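Local coordinates for uncharacterized hypothetical protein (Bacteroides uniformis, PDB 4EIU), which is of unknown function but carries an N-terminal DUF3823 domain of the transthyretin clan, a beta-sandwich-like class of domain, at residues Thr27-Leu38 with Asn50-Phe61. Residues are numbered along the deposited sequence; the frame is centred on the assembly and turned at random. Where two conformers were deposited one is given.
Sequences TDQGSEGIRVRL and NPDFYCMMDGTF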
ATOM      1  N   THR A  27       4.654  -0.112  -2.046  1.00 35.44           N
ATOM      2  CA  THR A  27       3.651  -1.154  -2.044  1.00 35.55           C
ATOM      3  C   THR A  27       4.272  -2.507  -2.488  1.00 35.35           C
ATOM      4  O   THR A  27       5.479  -2.680  -2.454  1.00 39.30           O
ATOM      5  CB  THR A  27       2.414  -0.747  -2.875  1.00 36.21           C
ATOM      6  OG1 THR A  27       1.302  -1.619  -2.594  1.00 36.47           O
ATOM      7  CG2 THR A  27       2.725  -0.642  -4.395  1.00 35.74           C
ATOM      8  N   ASP A  28       3.398  -3.462  -2.795  1.00 39.74           N
ATOM      9  CA  ASP A  28       3.771  -4.829  -3.159  1.00 44.03           C
ATOM     10  C   ASP A  28       2.987  -5.108  -4.430  1.00 38.42           C
ATOM     11  O   ASP A  28       1.792  -4.807  -4.468  1.00 35.89           O
ATOM     12  CB  ASP A  28       3.316  -5.779  -2.058  1.00 41.22           C
ATOM     13  CG  ASP A  28       3.826  -7.204  -2.249  1.00 46.34           C
ATOM     14  OD1 ASP A  28       5.057  -7.385  -2.514  1.00 46.43           O
ATOM     15  OD2 ASP A  28       2.984  -8.125  -2.100  1.00 47.23           O
ATOM     16  N   GLN A  29       3.632  -5.631  -5.478  1.00 40.11           N
ATOM     17  CA  GLN A  29       2.901  -5.901  -6.719  1.00 38.43           C
ATOM     18  C   GLN A  29       2.142  -7.243  -6.565  1.00 44.58           C
ATOM     19  O   GLN A  29       2.571  -8.261  -7.053  1.00 44.46           O
ATOM     20  CB  GLN A  29       3.830  -5.914  -7.942  1.00 38.03           C
ATOM     21  CG  GLN A  29       3.037  -5.801  -9.261  1.00 40.90           C
ATOM     22  CD  GLN A  29       3.916  -5.497 -10.467  1.00 42.10           C
ATOM     23  OE1 GLN A  29       4.959  -6.095 -10.647  1.00 40.03           O
ATOM     24  NE2 GLN A  29       3.465  -4.587 -11.330  1.00 36.16           N
ATOM     25  N   GLY A  30       1.081  -7.226  -5.784  1.00 43.47           N
ATOM     26  CA  GLY A  30       0.124  -8.340  -5.631  1.00 41.98           C
ATOM     27  C   GLY A  30      -1.247  -7.711  -5.511  1.00 43.67           C
ATOM     28  O   GLY A  30      -1.369  -6.456  -5.449  1.00 37.22           O
ATOM     29  N   SER A  31      -2.250  -8.570  -5.391  1.00 40.77           N
ATOM     30  CA  SER A  31      -3.659  -8.148  -5.307  0.50 41.06           C
ATOM     31  C   SER A  31      -3.924  -7.224  -4.141  1.00 39.07           C
ATOM     32  O   SER A  31      -4.889  -6.474  -4.165  1.00 41.01           O
ATOM     33  CB  SER A  31      -4.596  -9.372  -5.179  0.50 44.01           C
ATOM     34  OG  SER A  31      -4.449 -10.264  -6.272  0.50 39.24           O
ATOM     35  N   GLU A  32      -3.069  -7.299  -3.105  1.00 40.43           N
ATOM     36  CA  GLU A  32      -3.212  -6.466  -1.890  1.00 41.87           C
ATOM     37  C   GLU A  32      -2.417  -5.136  -1.962  1.00 39.96           C
ATOM     38  O   GLU A  32      -2.263  -4.414  -0.962  1.00 37.03           O
ATOM     39  CB  GLU A  32      -2.816  -7.242  -0.644  1.00 43.32           C
ATOM     40  CG  GLU A  32      -3.498  -8.607  -0.549  1.00 44.88           C
ATOM     41  CD  GLU A  32      -2.815  -9.707  -1.371  1.00 49.60           C
ATOM     42  OE1 GLU A  32      -1.706  -9.513  -1.942  1.00 47.53           O
ATOM     43  OE2 GLU A  32      -3.430 -10.782  -1.465  1.00 54.13           O
ATOM     44  N   GLY A  33      -1.948  -4.807  -3.147  1.00 35.54           N
ATOM     45  CA  GLY A  33      -1.116  -3.638  -3.352  1.00 36.95           C
ATOM     46  C   GLY A  33      -1.942  -2.436  -3.809  1.00 39.17           C
ATOM     47  O   GLY A  33      -3.043  -2.204  -3.320  1.00 36.86           O
ATOM     48  N   ILE A  34      -1.424  -1.689  -4.791  1.00 34.45           N
ATOM     49  CA  ILE A  34      -2.146  -0.517  -5.316  1.00 34.78           C
ATOM     50  C   ILE A  34      -2.719  -0.870  -6.677  1.00 35.69           C
ATOM     51  O   ILE A  34      -1.967  -1.057  -7.666  1.00 35.53           O
ATOM     52  CB  ILE A  34      -1.272   0.743  -5.426  1.00 36.24           C
ATOM     53  CG1 ILE A  34      -0.680   1.139  -4.085  1.00 34.76           C
ATOM     54  CG2 ILE A  34      -2.080   1.885  -6.098  1.00 33.63           C
ATOM     55  CD1 ILE A  34       0.319   2.298  -4.141  1.00 34.63           C
ATOM     56  N   ARG A  35      -4.036  -1.011  -6.685  1.00 33.30           N
ATOM     57  CA  ARG A  35      -4.836  -1.394  -7.850  1.00 34.08           C
ATOM     58  C   ARG A  35      -5.105  -0.242  -8.780  1.00 35.34           C
ATOM     59  O   ARG A  35      -5.458   0.848  -8.325  1.00 38.17           O
ATOM     60  CB  ARG A  35      -6.149  -2.024  -7.403  1.00 35.51           C
ATOM     61  CG  ARG A  35      -6.898  -2.800  -8.476  1.00 36.13           C
ATOM     62  CD  ARG A  35      -8.216  -3.328  -7.959  1.00 38.32           C
ATOM     63  NE  ARG A  35      -9.158  -2.209  -7.813  1.00 36.88           N
ATOM     64  CZ  ARG A  35     -10.403  -2.317  -7.365  1.00 41.27           C
ATOM     65  NH1 ARG A  35     -10.909  -3.498  -6.998  1.00 41.59           N
ATOM     66  NH2 ARG A  35     -11.141  -1.215  -7.249  1.00 39.94           N
ATOM     67  N   VAL A  36      -5.018  -0.511 -10.078  1.00 36.44           N
ATOM     68  CA  VAL A  36      -5.264   0.484 -11.119  1.00 38.01           C
ATOM     69  C   VAL A  36      -6.351  -0.076 -12.040  1.00 41.10           C
ATOM     70  O   VAL A  36      -6.236  -1.188 -12.591  1.00 40.24           O
ATOM     71  CB  VAL A  36      -3.981   0.802 -11.940  1.00 39.49           C
ATOM     72  CG1 VAL A  36      -4.238   1.951 -12.923  1.00 34.98           C
ATOM     73  CG2 VAL A  36      -2.805   1.128 -10.991  1.00 35.77           C
ATOM     74  N   ARG A  37      -7.392   0.730 -12.249  1.00 37.70           N
ATOM     75  CA  ARG A  37      -8.536   0.369 -13.104  1.00 37.15           C
ATOM     76  C   ARG A  37      -8.790   1.456 -14.125  1.00 40.87           C
ATOM     77  O   ARG A  37      -9.099   2.632 -13.763  1.00 40.66           O
ATOM     78  CB  ARG A  37      -9.783   0.147 -12.209  1.00 42.11           C
ATOM     79  CG  ARG A  37     -11.092  -0.032 -12.950  1.00 47.07           C
ATOM     80  CD  ARG A  37     -12.231  -0.381 -12.003  1.00 43.97           C
ATOM     81  NE  ARG A  37     -12.009  -1.686 -11.389  1.00 41.87           N
ATOM     82  CZ  ARG A  37     -12.769  -2.182 -10.429  1.00 52.97           C
ATOM     83  NH1 ARG A  37     -13.831  -1.497 -10.017  1.00 51.97           N
ATOM     84  NH2 ARG A  37     -12.500  -3.376  -9.904  1.00 48.05           N
ATOM     85  N   LEU A  38      -8.690   1.055 -15.381  1.00 41.97           N
ATOM     86  CA  LEU A  38      -8.884   1.905 -16.534  1.00 43.03           C
ATOM     87  C   LEU A  38     -10.203   1.549 -17.197  1.00 47.77           C
ATOM     88  O   LEU A  38     -10.369   0.442 -17.706  1.00 44.35           O
ATOM     89  CB  LEU A  38      -7.724   1.711 -17.547  1.00 41.44           C
ATOM     90  CG  LEU A  38      -6.256   1.778 -17.025  1.00 49.03           C
ATOM     91  CD1 LEU A  38      -5.192   1.480 -18.107  1.00 47.20           C
ATOM     92  CD2 LEU A  38      -5.948   3.094 -16.355  1.00 45.46           C
ATOM     93  N   ASN A  50      -8.945  -3.411 -20.079  1.00 48.97           N
ATOM     94  CA  ASN A  50      -7.751  -3.860 -19.365  1.00 48.26           C
ATOM     95  C   ASN A  50      -8.119  -4.349 -17.969  1.00 47.02           C
ATOM     96  O   ASN A  50      -8.700  -3.590 -17.180  1.00 48.12           O
ATOM     97  CB  ASN A  50      -6.763  -2.705 -19.222  1.00 47.20           C
ATOM     98  CG  ASN A  50      -6.382  -2.104 -20.552  1.00 54.02           C
ATOM     99  OD1 ASN A  50      -6.930  -1.084 -20.957  1.00 50.13           O
ATOM    100  ND2 ASN A  50      -5.455  -2.745 -21.255  1.00 47.50           N
ATOM    101  N   PRO A  51      -7.825  -5.622 -17.660  1.00 48.40           N
ATOM    102  CA  PRO A  51      -8.003  -6.077 -16.284  1.00 43.99           C
ATOM    103  C   PRO A  51      -7.344  -5.138 -15.267  1.00 45.17           C
ATOM    104  O   PRO A  51      -6.380  -4.420 -15.589  1.00 43.31           O
ATOM    105  CB  PRO A  51      -7.364  -7.479 -16.254  1.00 47.59           C
ATOM    106  CG  PRO A  51      -7.064  -7.842 -17.664  1.00 57.66           C
ATOM    107  CD  PRO A  51      -7.174  -6.623 -18.527  1.00 52.01           C
ATOM    108  N   ASP A  52      -7.919  -5.083 -14.063  1.00 39.09           N
ATOM    109  CA  ASP A  52      -7.298  -4.382 -13.003  1.00 39.31           C
ATOM    110  C   ASP A  52      -5.844  -4.838 -12.914  1.00 41.17           C
ATOM    111  O   ASP A  52      -5.565  -6.031 -13.014  1.00 39.58           O
ATOM    112  CB  ASP A  52      -7.947  -4.699 -11.665  1.00 38.43           C
ATOM    113  CG  ASP A  52      -9.385  -4.204 -11.562  1.00 44.56           C
ATOM    114  OD1 ASP A  52      -9.818  -3.426 -12.439  1.00 46.31           O
ATOM    115  OD2 ASP A  52     -10.067  -4.625 -10.594  1.00 43.17           O
ATOM    116  N   PHE A  53      -4.938  -3.900 -12.707  1.00 38.80           N
ATOM    117  CA  PHE A  53      -3.509  -4.243 -12.616  1.00 40.15           C
ATOM    118  C   PHE A  53      -2.906  -3.502 -11.470  1.00 40.57           C
ATOM    119  O   PHE A  53      -3.596  -2.676 -10.854  1.00 37.58           O
ATOM    120  CB  PHE A  53      -2.762  -4.061 -13.947  1.00 39.83           C
ATOM    121  CG  PHE A  53      -2.713  -2.654 -14.454  1.00 40.21           C
ATOM    122  CD1 PHE A  53      -3.705  -2.180 -15.306  1.00 38.89           C
ATOM    123  CD2 PHE A  53      -1.658  -1.819 -14.146  1.00 38.60           C
ATOM    124  CE1 PHE A  53      -3.663  -0.881 -15.795  1.00 41.75           C
ATOM    125  CE2 PHE A  53      -1.647  -0.506 -14.594  1.00 44.83           C
ATOM    126  CZ  PHE A  53      -2.644  -0.036 -15.434  1.00 41.44           C
ATOM    127  N   TYR A  54      -1.661  -3.839 -11.131  1.00 36.25           N
ATOM    128  CA  TYR A  54      -1.048  -3.387  -9.879  1.00 34.44           C
ATOM    129  C   TYR A  54       0.276  -2.639 -10.094  1.00 37.30           C
ATOM    130  O   TYR A  54       1.064  -2.952 -11.023  1.00 38.98           O
ATOM    131  CB  TYR A  54      -0.921  -4.574  -8.915  1.00 38.97           C
ATOM    132  CG  TYR A  54      -2.266  -5.069  -8.529  1.00 35.72           C
ATOM    133  CD1 TYR A  54      -2.932  -6.012  -9.307  1.00 39.02           C
ATOM    134  CD2 TYR A  54      -2.924  -4.562  -7.412  1.00 38.23           C
ATOM    135  CE1 TYR A  54      -4.211  -6.412  -8.989  1.00 37.50           C
ATOM    136  CE2 TYR A  54      -4.210  -4.970  -7.097  1.00 39.86           C
ATOM    137  CZ  TYR A  54      -4.843  -5.902  -7.892  1.00 41.99           C
ATOM    138  OH  TYR A  54      -6.121  -6.273  -7.582  1.00 43.17           O
ATOM    139  N   CYS A  55       0.470  -1.601  -9.282  1.00 38.31           N
ATOM    140  CA  CYS A  55       1.740  -0.893  -9.173  1.00 35.68           C
ATOM    141  C   CYS A  55       2.899  -1.841  -8.804  1.00 37.41           C
ATOM    142  O   CYS A  55       2.731  -2.824  -8.091  1.00 38.48           O
ATOM    143  CB  CYS A  55       1.712   0.194  -8.129  1.00 36.34           C
ATOM    144  SG  CYS A  55       0.590   1.554  -8.521  1.00 40.37           S
HETATM  145  N   MSE A  56       4.068  -1.461  -9.260  1.00 38.47           N
HETATM  146  CA  MSE A  56       5.332  -1.994  -8.763  1.00 38.25           C
HETATM  147  C   MSE A  56       5.572  -1.488  -7.379  1.00 41.90           C
HETATM  148  O   MSE A  56       4.948  -0.511  -6.906  1.00 37.77           O
HETATM  149  CB  MSE A  56       6.481  -1.641  -9.740  1.00 39.94           C
HETATM  150  CG  MSE A  56       6.299  -2.308 -11.136  1.00 41.06           C
HETATM  151 SE   MSE A  56       7.728  -1.777 -12.319  0.75 42.70          SE
HETATM  152  CE  MSE A  56       6.872  -0.142 -12.779  1.00 46.62           C
HETATM  153  N   MSE A  57       6.526  -2.111  -6.726  1.00 41.47           N
HETATM  154  CA  MSE A  57       6.774  -1.836  -5.298  1.00 45.85           C
HETATM  155  C   MSE A  57       7.121  -0.403  -5.008  1.00 43.92           C
HETATM  156  O   MSE A  57       6.961   0.022  -3.873  1.00 43.33           O
HETATM  157  CB  MSE A  57       7.909  -2.732  -4.760  1.00 44.84           C
HETATM  158  CG  MSE A  57       9.223  -2.539  -5.371  1.00 47.64           C
HETATM  159 SE   MSE A  57      10.350  -4.109  -4.800  0.75 53.43          SE
HETATM  160  CE  MSE A  57      10.488  -3.649  -2.946  1.00 43.66           C
ATOM    161  N   ASP A  58       7.624   0.308  -6.020  1.00 46.17           N
ATOM    162  CA  ASP A  58       8.035   1.718  -5.883  1.00 44.04           C
ATOM    163  C   ASP A  58       6.887   2.748  -6.023  1.00 41.26           C
ATOM    164  O   ASP A  58       7.098   3.940  -5.976  1.00 47.33           O
ATOM    165  CB  ASP A  58       9.210   2.006  -6.838  1.00 45.52           C
ATOM    166  CG  ASP A  58       8.793   2.088  -8.302  1.00 48.86           C
ATOM    167  OD1 ASP A  58       7.646   1.791  -8.678  1.00 43.48           O
ATOM    168  OD2 ASP A  58       9.665   2.428  -9.091  1.00 51.83           O
ATOM    169  N   GLY A  59       5.667   2.270  -6.140  1.00 37.53           N
ATOM    170  CA  GLY A  59       4.494   3.098  -6.219  1.00 42.91           C
ATOM    171  C   GLY A  59       4.263   3.648  -7.616  1.00 44.66           C
ATOM    172  O   GLY A  59       3.475   4.580  -7.781  1.00 43.17           O
ATOM    173  N   THR A  60       4.927   3.076  -8.630  1.00 39.48           N
ATOM    174  CA  THR A  60       4.657   3.462 -10.033  1.00 37.00           C
ATOM    175  C   THR A  60       3.917   2.329 -10.759  1.00 42.03           C
ATOM    176  O   THR A  60       3.927   1.192 -10.280  1.00 40.13           O
ATOM    177  CB  THR A  60       5.924   3.819 -10.806  1.00 41.01           C
ATOM    178  OG1 THR A  60       6.776   2.653 -10.983  1.00 39.26           O
ATOM    179  CG2 THR A  60       6.725   4.979 -10.104  1.00 41.83           C
ATOM    180  N   PHE A  61       3.326   2.625 -11.925  1.00 39.02           N
ATOM    181  CA  PHE A  61       2.662   1.606 -12.738  1.00 36.26           C
ATOM    182  C   PHE A  61       2.820   1.955 -14.183  1.00 41.21           C
ATOM    183  O   PHE A  61       3.050   3.109 -14.528  1.00 38.66           O
ATOM    184  CB  PHE A  61       1.176   1.438 -12.394  1.00 39.95           C
ATOM    185  CG  PHE A  61       0.290   2.651 -12.679  1.00 37.93           C
ATOM    186  CD1 PHE A  61      -0.319   2.825 -13.937  1.00 38.78           C
ATOM    187  CD2 PHE A  61      -0.037   3.536 -11.674  1.00 39.35           C
ATOM    188  CE1 PHE A  61      -1.149   3.940 -14.186  1.00 41.90           C
ATOM    189  CE2 PHE A  61      -0.873   4.639 -11.910  1.00 39.76           C
ATOM    190  CZ  PHE A  61      -1.439   4.835 -13.168  1.00 36.71           C
TER
HETATM  191  O   HOH W   1       0.757  -2.917  -6.192  1.00 35.40           O
HETATM  192  O   HOH W   2      -7.473  -5.852  -4.991  1.00 41.05           O
HETATM  193  O   HOH W   3      -7.296  -1.580 -15.630  1.00 41.43           O
HETATM  194  O   HOH W   4      -9.512  -0.375 -20.057  1.00 44.19           O
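V36 and F53 form the hydrogen-bonded pair of a short antiparallel edge, where strand 53-54 closes one side of a five-stranded sheet in the DUF3823 N-terminal domain. V36 N donates a hydrogen bond to F53 O at 2.7 Å, and F53 N donates one to V36 O. C55 N donates to I34 O just past the end of the strand.

On one face of the sheet, V36 touches two aromatic rings with different atoms. Its CB lies over a face of the F53 ring, while CG2 lies over a face of F61, 3.9 Å from that ring's centroid. L38 CD1 meets the F53 ring at its edge. C55 SG adds to this apolar group, 3.6 Å from I34 CG2.

The other face carries R35, R37, D52 and Y54. R37 grips D52 side-on, NE to OD1 and NH2 to OD2 (2.8 Å), with the two flat groups only 26° apart. R35 gives D52 a long, charge-only salt bridge; the stronger salt bridge of R35 runs from NH2 to D76. R35 CB also lies 3.5 Å from Y54 CE2. With CG anti to its carbonyl carbon (chi1 -65°), Y54 brings its ring against the 30-33 turn, where S31 CA sits over one ring face.

Beyond the strands, Q29 NE2 donates to Y54 O from above the carbonyl plane, and T27 N binds M57 O at 2.9 Å. A water joins D28 O, I34 N and C55 O.

Strand 69-76 flanks strand 35-40 on its other side, and F61 belongs to strand 60-63, which pairs with strand 10-18 in the three-stranded mixed sheet.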